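Local structure of DNA polymerase III, beta subunit (Eubacterium rectale, 3T0P) at residues I34-S39 against G66-D71; R176-Y181 against F357-L362; S251-K256 against N338-N343. The protein probably tethers DNA polymerases and other proteins to DNA for processive replication, forming a ring-shaped head-to-tail homodimer around the duplex. All blocks are in the same frame, centred on the assembly; numbering follows the deposited sequence.

Contact 1: residues I34-S39 against G66-D71; sequences ILIDAS and GIIALD
Gly66 O accepts the Ala38 N-H, and Gly66 N returns a bond to Ala38 O. At Ile67 the side chains take over. With CG1 anti to its own carbonyl carbon (chi1 -58°), Ile67 lies beside Asp37, CG1 being 3.7 Å from Asp37 OD1. Its CD1 reaches Ser39 CB at 3.8 Å, while the other branch, CG2, touches Leu35 CD1 at 3.5 Å. Three hydrogen bonds grip the carboxylate beside this isoleucine, two on OD1 and one on OD2. Ser39 OG bonds Asp37 OD1 at 2.7 Å, on the syn side, and the Ser39 N-H closes an Asx turn on the same oxygen at 3.1 Å; Asp37 OD2 is bonded to Tyr118 OH, and the Tyr118 side chain also touches Ile67 and Leu35. The strands run antiparallel, their axes 166° apart, and 66-71 is the outermost strand of its sheet within the chain, in the N-terminal domain of this three-domain, ring-forming protein, probably a processivity factor. Ile68 sits in a hydrogen-bonded pair: Ile36 N reaches Ile68 O at 2.8 Å, nearly straight at 173°, and Ile68 N returns a bond to Ile36 O. On this face Ile68 CG2 and Ile36 CD1 are 4.0 Å apart, the two side chains pointing the same way. Ala69 belongs to the face of Leu35 and Ile67; its CA-H points at Ile34 O, and its small CB lies near Leu35 CD1. Leu70 returns to the Ile36 face, where its CD1 meets Ile36 CD1 at 3.7 Å, and both side chains pack on Phe75 of helix 72-81. Asp71, at the N-cap of that helix, turns away from strand 33-38, and its OD2 accepts from Ile74 N.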
loop_
_atom_site.group_PDB
_atom_site.type_symbol
_atom_site.label_atom_id
_atom_site.label_comp_id
_atom_site.label_asym_id
_atom_site.label_seq_id
_atom_site.Cartn_x
_atom_site.Cartn_y
_atom_site.Cartn_z
ATOM N N ILE B 34 -10.261 -19.534 14.000
ATOM C CA ILE B 34 -11.126 -19.995 12.930
ATOM C C ILE B 34 -11.574 -21.394 13.358
ATOM O O ILE B 34 -10.735 -22.223 13.700
ATOM C CB ILE B 34 -10.434 -19.992 11.536
ATOM C CG1 ILE B 34 -10.293 -18.570 10.996
ATOM C CG2 ILE B 34 -11.208 -20.889 10.527
ATOM C CD1 ILE B 34 -9.304 -18.433 9.877
ATOM N N LEU B 35 -12.872 -21.658 13.357
ATOM C CA LEU B 35 -13.344 -22.991 13.641
ATOM C C LEU B 35 -13.396 -23.840 12.367
ATOM O O LEU B 35 -13.926 -23.403 11.344
ATOM C CB LEU B 35 -14.737 -22.954 14.279
ATOM C CG LEU B 35 -15.261 -24.292 14.765
ATOM C CD1 LEU B 35 -14.601 -24.684 16.073
ATOM C CD2 LEU B 35 -16.759 -24.257 14.911
ATOM N N ILE B 36 -12.873 -25.065 12.446
ATOM C CA ILE B 36 -13.012 -26.047 11.386
ATOM C C ILE B 36 -14.038 -27.052 11.910
ATOM O O ILE B 36 -13.765 -27.758 12.882
ATOM C CB ILE B 36 -11.703 -26.723 10.909
ATOM C CG1 ILE B 36 -10.594 -25.697 10.582
ATOM C CG2 ILE B 36 -11.983 -27.666 9.724
ATOM C CD1 ILE B 36 -9.258 -26.317 10.501
ATOM N N ASP B 37 -15.243 -27.055 11.328
ATOM C CA ASP B 37 -16.282 -28.000 11.712
ATOM C C ASP B 37 -16.451 -29.021 10.600
ATOM O O ASP B 37 -16.950 -28.698 9.522
ATOM C CB ASP B 37 -17.615 -27.284 12.026
ATOM C CG ASP B 37 -18.678 -28.175 12.662
ATOM O OD1 ASP B 37 -18.688 -29.394 12.383
ATOM O OD2 ASP B 37 -19.502 -27.654 13.427
ATOM N N ALA B 38 -15.976 -30.230 10.846
ATOM C CA ALA B 38 -16.102 -31.356 9.936
ATOM C C ALA B 38 -16.803 -32.515 10.674
ATOM O O ALA B 38 -16.447 -33.675 10.477
ATOM C CB ALA B 38 -14.732 -31.771 9.448
ATOM N N SER B 39 -17.796 -32.193 11.549
ATOM C CA SER B 39 -18.518 -33.193 12.355
ATOM C C SER B 39 -19.613 -33.912 11.568
ATOM O O SER B 39 -19.963 -35.032 11.928
ATOM C CB SER B 39 -19.125 -32.552 13.594
ATOM O OG SER B 39 -20.092 -31.592 13.206
ATOM N N GLY B 66 -14.639 -34.444 12.906
ATOM C CA GLY B 66 -14.115 -33.717 14.050
ATOM C C GLY B 66 -14.221 -32.226 13.932
ATOM O O GLY B 66 -14.641 -31.697 12.901
ATOM N N ILE B 67 -13.871 -31.554 15.029
ATOM C CA ILE B 67 -13.917 -30.104 15.183
ATOM C C ILE B 67 -12.642 -29.636 15.875
ATOM O O ILE B 67 -12.194 -30.267 16.830
ATOM C CB ILE B 67 -15.197 -29.646 15.971
ATOM C CG1 ILE B 67 -16.502 -30.107 15.277
ATOM C CG2 ILE B 67 -15.222 -28.137 16.154
ATOM C CD1 ILE B 67 -17.802 -29.997 16.130
ATOM N N ILE B 68 -12.095 -28.504 15.425
ATOM C CA ILE B 68 -10.936 -27.846 16.023
ATOM C C ILE B 68 -11.031 -26.337 15.760
ATOM O O ILE B 68 -11.577 -25.939 14.732
ATOM C CB ILE B 68 -9.569 -28.448 15.503
ATOM C CG1 ILE B 68 -8.395 -28.086 16.429
ATOM C CG2 ILE B 68 -9.226 -28.056 14.054
ATOM C CD1 ILE B 68 -8.102 -29.102 17.452
ATOM N N ALA B 69 -10.471 -25.523 16.669
ATOM C CA ALA B 69 -10.294 -24.074 16.527
ATOM C C ALA B 69 -8.813 -23.814 16.395
ATOM O O ALA B 69 -8.039 -24.311 17.195
ATOM C CB ALA B 69 -10.869 -23.312 17.721
ATOM N N LEU B 70 -8.409 -23.091 15.368
ATOM C CA LEU B 70 -7.002 -22.764 15.118
ATOM C C LEU B 70 -6.849 -21.280 15.082
ATOM O O LEU B 70 -7.763 -20.602 14.615
ATOM C CB LEU B 70 -6.522 -23.375 13.789
ATOM C CG LEU B 70 -6.572 -24.891 13.656
ATOM C CD1 LEU B 70 -6.151 -25.331 12.243
ATOM C CD2 LEU B 70 -5.712 -25.564 14.706
ATOM N N ASP B 71 -5.693 -20.761 15.549
ATOM C CA ASP B 71 -5.395 -19.337 15.509
ATOM C C ASP B 71 -5.561 -18.872 14.072
ATOM O O ASP B 71 -4.932 -19.439 13.193
ATOM C CB ASP B 71 -3.970 -19.043 16.026
ATOM C CG ASP B 71 -3.662 -17.554 15.987
ATOM O OD1 ASP B 71 -4.145 -16.825 16.880
ATOM O OD2 ASP B 71 -3.037 -17.099 15.000
#

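Contact 2: residues R176-Y181 against F357-L362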
loop_
_atom_site.group_PDB
_atom_site.type_symbol
_atom_site.label_atom_id
_atom_site.label_comp_id
_atom_site.label_asym_id
_atom_site.label_seq_id
_atom_site.Cartn_x
_atom_site.Cartn_y
_atom_site.Cartn_z
ATOM N N ARG B 176 -23.992 15.190 8.078
ATOM C CA ARG B 176 -24.404 14.864 6.714
ATOM C C ARG B 176 -25.266 13.624 6.673
ATOM O O ARG B 176 -25.267 12.845 7.624
ATOM C CB ARG B 176 -23.173 14.639 5.832
ATOM C CG ARG B 176 -22.313 13.482 6.302
ATOM C CD ARG B 176 -20.911 13.743 5.924
ATOM N NE ARG B 176 -19.968 12.887 6.631
ATOM C CZ ARG B 176 -18.958 12.274 6.039
ATOM N NH1 ARG B 176 -18.802 12.362 4.727
ATOM N NH2 ARG B 176 -18.114 11.537 6.746
ATOM N N ILE B 177 -25.968 13.426 5.549
ATOM C CA ILE B 177 -26.838 12.286 5.314
ATOM C C ILE B 177 -26.595 11.808 3.890
ATOM O O ILE B 177 -26.583 12.607 2.950
ATOM C CB ILE B 177 -28.352 12.599 5.592
ATOM C CG1 ILE B 177 -28.582 13.272 6.980
ATOM C CG2 ILE B 177 -29.226 11.323 5.451
ATOM C CD1 ILE B 177 -30.067 13.713 7.272
ATOM N N SER B 178 -26.367 10.498 3.740
ATOM C CA SER B 178 -26.217 9.840 2.446
ATOM C C SER B 178 -27.371 8.888 2.266
ATOM O O SER B 178 -27.588 8.028 3.119
ATOM C CB SER B 178 -24.897 9.101 2.359
ATOM O OG SER B 178 -23.832 10.000 2.575
ATOM N N ILE B 179 -28.145 9.078 1.200
ATOM C CA ILE B 179 -29.316 8.254 0.893
ATOM C C ILE B 179 -29.228 7.749 -0.534
ATOM O O ILE B 179 -29.118 8.541 -1.475
ATOM C CB ILE B 179 -30.674 8.998 1.114
ATOM C CG1 ILE B 179 -30.715 9.741 2.459
ATOM C CG2 ILE B 179 -31.869 8.034 0.976
ATOM C CD1 ILE B 179 -31.802 10.795 2.563
ATOM N N ARG B 180 -29.344 6.435 -0.690
ATOM C CA ARG B 180 -29.406 5.788 -1.986
ATOM C C ARG B 180 -30.730 5.067 -2.143
ATOM O O ARG B 180 -31.245 4.498 -1.191
ATOM C CB ARG B 180 -28.238 4.839 -2.175
ATOM C CG ARG B 180 -26.927 5.545 -2.582
ATOM C CD ARG B 180 -26.977 5.932 -4.043
ATOM N NE ARG B 180 -25.798 6.695 -4.439
ATOM C CZ ARG B 180 -25.445 6.923 -5.699
ATOM N NH1 ARG B 180 -26.177 6.436 -6.701
ATOM N NH2 ARG B 180 -24.335 7.602 -5.971
ATOM N N TYR B 181 -31.310 5.156 -3.335
ATOM C CA TYR B 181 -32.558 4.499 -3.702
ATOM C C TYR B 181 -32.299 3.480 -4.774
ATOM O O TYR B 181 -31.499 3.721 -5.690
ATOM C CB TYR B 181 -33.596 5.502 -4.191
ATOM C CG TYR B 181 -34.026 6.502 -3.147
ATOM C CD1 TYR B 181 -33.447 7.763 -3.083
ATOM C CD2 TYR B 181 -35.081 6.225 -2.285
ATOM C CE1 TYR B 181 -33.872 8.711 -2.146
ATOM C CE2 TYR B 181 -35.525 7.166 -1.354
ATOM C CZ TYR B 181 -34.900 8.400 -1.270
ATOM O OH TYR B 181 -35.317 9.319 -0.335
ATOM N N PHE B 357 -30.261 9.197 -5.738
ATOM C CA PHE B 357 -29.566 9.554 -4.499
ATOM C C PHE B 357 -29.902 10.936 -3.984
ATOM O O PHE B 357 -30.384 11.795 -4.733
ATOM C CB PHE B 357 -28.030 9.468 -4.697
ATOM C CG PHE B 357 -27.438 10.419 -5.721
ATOM C CD1 PHE B 357 -27.287 11.779 -5.435
ATOM C CD2 PHE B 357 -27.007 9.953 -6.958
ATOM C CE1 PHE B 357 -26.750 12.662 -6.384
ATOM C CE2 PHE B 357 -26.445 10.829 -7.896
ATOM C CZ PHE B 357 -26.321 12.181 -7.605
ATOM N N ILE B 358 -29.596 11.151 -2.698
ATOM C CA ILE B 358 -29.659 12.444 -2.002
ATOM C C ILE B 358 -28.506 12.497 -1.027
ATOM O O ILE B 358 -28.423 11.654 -0.138
ATOM C CB ILE B 358 -30.982 12.794 -1.271
ATOM C CG1 ILE B 358 -32.234 12.579 -2.134
ATOM C CG2 ILE B 358 -30.904 14.257 -0.757
ATOM C CD1 ILE B 358 -33.618 12.702 -1.331
ATOM N N TYR B 359 -27.594 13.440 -1.223
ATOM C CA TYR B 359 -26.497 13.676 -0.291
ATOM C C TYR B 359 -26.769 15.033 0.362
ATOM O O TYR B 359 -26.852 16.054 -0.326
ATOM C CB TYR B 359 -25.111 13.588 -0.954
ATOM C CG TYR B 359 -24.799 12.195 -1.445
ATOM C CD1 TYR B 359 -24.305 11.223 -0.583
ATOM C CD2 TYR B 359 -25.041 11.831 -2.767
ATOM C CE1 TYR B 359 -24.080 9.919 -1.016
ATOM C CE2 TYR B 359 -24.799 10.537 -3.215
ATOM C CZ TYR B 359 -24.346 9.577 -2.330
ATOM O OH TYR B 359 -24.114 8.294 -2.782
ATOM N N LEU B 360 -27.063 15.011 1.662
ATOM C CA LEU B 360 -27.341 16.221 2.458
ATOM C C LEU B 360 -26.074 16.543 3.222
ATOM O O LEU B 360 -25.533 15.662 3.861
ATOM C CB LEU B 360 -28.530 15.980 3.409
ATOM C CG LEU B 360 -29.015 17.127 4.311
ATOM C CD1 LEU B 360 -30.390 16.831 4.833
ATOM C CD2 LEU B 360 -28.100 17.338 5.545
ATOM N N ILE B 361 -25.573 17.761 3.121
ATOM C CA ILE B 361 -24.364 18.168 3.835
ATOM C C ILE B 361 -24.704 19.435 4.602
ATOM O O ILE B 361 -25.241 20.355 4.014
ATOM C CB ILE B 361 -23.145 18.356 2.853
ATOM C CG1 ILE B 361 -22.808 17.049 2.091
ATOM C CG2 ILE B 361 -21.911 18.891 3.584
ATOM C CD1 ILE B 361 -22.173 17.254 0.725
ATOM N N LEU B 362 -24.405 19.484 5.900
ATOM C CA LEU B 362 -24.634 20.692 6.677
ATOM C C LEU B 362 -23.473 21.643 6.444
ATOM O O LEU B 362 -22.322 21.221 6.470
ATOM C CB LEU B 362 -24.811 20.442 8.190
ATOM C CG LEU B 362 -26.038 19.669 8.670
ATOM C CD1 LEU B 362 -26.002 19.501 10.193
ATOM C CD2 LEU B 362 -27.330 20.344 8.267
#
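Residues 176-181 and 357-361 pair as antiparallel strands, 177° between their directions and 4.6 Å between their axes. Ile177 with Leu360 and Ile179 with Ile358 are the hydrogen-bonded pairs, each closed by two N-H...O=C bonds; both bonds between Ile177 and Leu360 measure 2.8 Å between N and O. These four residues share one face, where Ile177 CD1 and Leu360 CD1 pack side by side at 4.0 Å. The non-hydrogen-bonded pairs carry the polar chemistry on the other face. The Arg180 chain bends at chi2 (-76°), turning CD toward Phe357, and NE donates to Tyr359 OH at 2.9 Å with the oxygen near the guanidinium plane. NH2 adds a weak bond to this hydroxyl, which is also bonded to Gln141 O. Phe357 CD2 lies 3.4 Å above one face of the guanidinium, toward its rim, the planes 51° apart, too inclined for a parallel stack. Ser178 OG, bonded to Ser145 OG, comes to the edge of the Tyr359 ring, 3.4 Å from CD1. Arg176 has its CB against Leu360 O, while its guanidinium leads away to salt bridges with Asp173 and Asp327, the latter in helix 322-329, which packs on this face through Tyr359 and Ile361. Because one strand comes from the central domain and the other from the C-terminal domain, the pairing is an interdomain junction, making their sheets continuous as in bacterial processivity rings.

Contact 3: residues S251-K256 against N338-N343; sequences SDYDTK and NLYMVN. With PGR (R-1,2-propanediol), chain R.
Tyr340 drives the edge of its ring into the face of Tyr253: CD2 stands 3.5 Å above the Tyr253 plane, over its centre. A centroid separation of 4.8 Å and planes 67° apart fit an edge-to-face pair. Lys256, extended beyond CG, runs alongside Tyr340, with its CG 3.5 Å from Tyr340 CE2 and its CE 3.3 Å from Tyr340 OH; the methylenes pack beside the ring, and CE meets the hydroxyl. The backbone pairing behind these side chains is irregular. Asp254 N and Thr255 N both donate to Met341 O, at 2.7 Å and 2.9 Å, while Met341 N bonds Thr255 O in return, so that two residues face one in a classic beta bulge. Just before it, Tyr253 has CG between its backbone N and carbonyl carbon (chi1 59°), and this CG is 3.7 Å from Tyr340 CD2. Beyond the bulge Val342 CG2 packs against Tyr253 CA at 3.8 Å. Asp254 OD2 forms a salt bridge with Lys314. Thr255 and Met341, a selenomethionine here, lie on the face opposite Lys256 and Tyr340. Thr255 OG1 bonds Lys314 O, and both side chains touch Ile316 of strand 316-320, while strand 336-341 lies between strands 255-260 and 348-351 in the sheet.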
loop_
_atom_site.group_PDB
_atom_site.type_symbol
_atom_site.label_atom_id
_atom_site.label_comp_id
_atom_site.label_asym_id
_atom_site.label_seq_id
_atom_site.Cartn_x
_atom_site.Cartn_y
_atom_site.Cartn_z
ATOM N N SER B 251 -38.269 19.778 0.140
ATOM C CA SER B 251 -38.051 20.069 -1.278
ATOM C C SER B 251 -37.935 21.593 -1.622
ATOM O O SER B 251 -37.804 21.911 -2.807
ATOM C CB SER B 251 -39.173 19.439 -2.106
ATOM O OG SER B 251 -38.897 19.476 -3.497
ATOM N N ASP B 252 -37.986 22.497 -0.626
ATOM C CA ASP B 252 -37.907 23.939 -0.889
ATOM C C ASP B 252 -36.466 24.441 -0.862
ATOM O O ASP B 252 -35.711 24.095 0.046
ATOM C CB ASP B 252 -38.766 24.764 0.084
ATOM C CG ASP B 252 -39.135 24.085 1.383
ATOM O OD1 ASP B 252 -38.211 23.749 2.161
ATOM O OD2 ASP B 252 -40.349 23.904 1.632
ATOM N N TYR B 253 -36.096 25.251 -1.868
ATOM C CA TYR B 253 -34.752 25.838 -2.023
ATOM C C TYR B 253 -34.834 27.232 -2.621
ATOM O O TYR B 253 -35.805 27.528 -3.309
ATOM C CB TYR B 253 -33.876 24.943 -2.925
ATOM C CG TYR B 253 -34.424 24.720 -4.320
ATOM C CD1 TYR B 253 -35.308 23.673 -4.586
ATOM C CD2 TYR B 253 -34.039 25.533 -5.380
ATOM C CE1 TYR B 253 -35.800 23.451 -5.874
ATOM C CE2 TYR B 253 -34.514 25.314 -6.671
ATOM C CZ TYR B 253 -35.389 24.267 -6.916
ATOM O OH TYR B 253 -35.858 24.057 -8.195
ATOM N N ASP B 254 -33.769 28.039 -2.453
ATOM C CA ASP B 254 -33.684 29.401 -2.999
ATOM C C ASP B 254 -32.609 29.495 -4.085
ATOM O O ASP B 254 -32.576 30.464 -4.831
ATOM C CB ASP B 254 -33.397 30.419 -1.871
ATOM C CG ASP B 254 -34.555 30.682 -0.912
ATOM O OD1 ASP B 254 -35.719 30.343 -1.268
ATOM O OD2 ASP B 254 -34.309 31.270 0.174
ATOM N N THR B 255 -31.735 28.501 -4.164
ATOM C CA THR B 255 -30.640 28.449 -5.132
ATOM C C THR B 255 -30.489 27.030 -5.668
ATOM O O THR B 255 -30.476 26.076 -4.891
ATOM C CB THR B 255 -29.313 28.915 -4.464
ATOM O OG1 THR B 255 -29.516 30.134 -3.728
ATOM C CG2 THR B 255 -28.151 29.062 -5.465
ATOM N N LYS B 256 -30.343 26.898 -6.992
ATOM C CA LYS B 256 -30.077 25.624 -7.648
ATOM C C LYS B 256 -28.854 25.805 -8.533
ATOM O O LYS B 256 -28.803 26.740 -9.331
ATOM C CB LYS B 256 -31.287 25.130 -8.455
ATOM C CG LYS B 256 -31.049 23.776 -9.119
ATOM C CD LYS B 256 -32.104 23.455 -10.145
ATOM C CE LYS B 256 -31.778 22.184 -10.882
ATOM N NZ LYS B 256 -32.911 21.755 -11.734
ATOM N N ASN B 338 -26.601 18.491 -9.363
ATOM C CA ASN B 338 -27.477 19.581 -8.976
ATOM C C ASN B 338 -27.307 19.823 -7.501
ATOM O O ASN B 338 -27.423 18.878 -6.710
ATOM C CB ASN B 338 -28.936 19.248 -9.276
ATOM C CG ASN B 338 -29.239 19.061 -10.718
ATOM O OD1 ASN B 338 -29.045 19.958 -11.528
ATOM N ND2 ASN B 338 -29.747 17.892 -11.052
ATOM N N LEU B 339 -26.957 21.061 -7.132
ATOM C CA LEU B 339 -26.824 21.468 -5.733
ATOM C C LEU B 339 -28.028 22.352 -5.400
ATOM O O LEU B 339 -28.356 23.221 -6.194
ATOM C CB LEU B 339 -25.496 22.194 -5.465
ATOM C CG LEU B 339 -24.208 21.538 -6.024
ATOM C CD1 LEU B 339 -23.027 22.482 -5.890
ATOM C CD2 LEU B 339 -23.898 20.201 -5.363
ATOM N N TYR B 340 -28.725 22.089 -4.281
ATOM C CA TYR B 340 -29.895 22.853 -3.855
ATOM C C TYR B 340 -29.619 23.474 -2.518
ATOM O O TYR B 340 -29.215 22.773 -1.582
ATOM C CB TYR B 340 -31.163 21.955 -3.767
ATOM C CG TYR B 340 -31.571 21.350 -5.088
ATOM C CD1 TYR B 340 -31.031 20.143 -5.520
ATOM C CD2 TYR B 340 -32.429 22.021 -5.943
ATOM C CE1 TYR B 340 -31.386 19.590 -6.746
ATOM C CE2 TYR B 340 -32.796 21.481 -7.169
ATOM C CZ TYR B 340 -32.278 20.261 -7.565
ATOM O OH TYR B 340 -32.649 19.737 -8.777
HETATM N N MSE B 341 -29.854 24.787 -2.406
HETATM C CA MSE B 341 -29.597 25.496 -1.152
HETATM C C MSE B 341 -30.722 26.405 -0.811
HETATM O O MSE B 341 -31.372 26.921 -1.713
HETATM C CB MSE B 341 -28.300 26.340 -1.269
HETATM C CG MSE B 341 -27.049 25.567 -0.980
HETATM SE SE MSE B 341 -25.618 25.923 -2.253
HETATM C CE MSE B 341 -26.618 25.417 -3.945
ATOM N N VAL B 342 -30.873 26.716 0.475
ATOM C CA VAL B 342 -31.834 27.727 0.925
ATOM C C VAL B 342 -31.050 28.946 1.359
ATOM O O VAL B 342 -31.242 30.034 0.807
ATOM C CB VAL B 342 -32.798 27.253 2.042
ATOM C CG1 VAL B 342 -33.703 28.404 2.487
ATOM C CG2 VAL B 342 -33.632 26.074 1.584
ATOM N N ASN B 343 -30.154 28.766 2.350
ATOM C CA ASN B 343 -29.366 29.856 2.911
ATOM C C ASN B 343 -28.035 29.316 3.503
ATOM O O ASN B 343 -27.878 28.093 3.635
ATOM C CB ASN B 343 -30.213 30.633 3.949
ATOM C CG ASN B 343 -30.639 29.845 5.150
ATOM O OD1 ASN B 343 -29.812 29.285 5.888
ATOM N ND2 ASN B 343 -31.942 29.828 5.400
HETATM C C1 PGR R . -38.339 29.334 -2.783
HETATM C C2 PGR R . -38.919 29.664 -1.396
HETATM C C3 PGR R . -38.143 28.896 -0.312
HETATM O O1 PGR R . -38.713 30.322 -3.756
HETATM O O2 PGR R . -38.843 31.073 -1.138
HETATM O O HOH W 1 -33.799 31.883 3.558
#

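Overall arrangement
Contacts 2 and 3 belong to one continuous antiparallel sheet, where strand 348-351 lies between strands 357-361 and 336-341; their centres are 14 Å apart, with no direct touch. Contact 1 lies in a different sheet on the opposite side of the chain's centre, about 43 Å from contact 2, centre to centre. Contacts 1 and 2 are buried, contact 3 only partly so. Contact 1 is a mainly aliphatic pairing within the N-terminal domain, with a single gripped carboxylate. Contact 2, across two domains, combines an apolar face with a buried arginine-tyrosine network. Contact 3, where strand 255-260 begins and strand 336-341 ends, relies on a bulge and on aromatic and lysine packing.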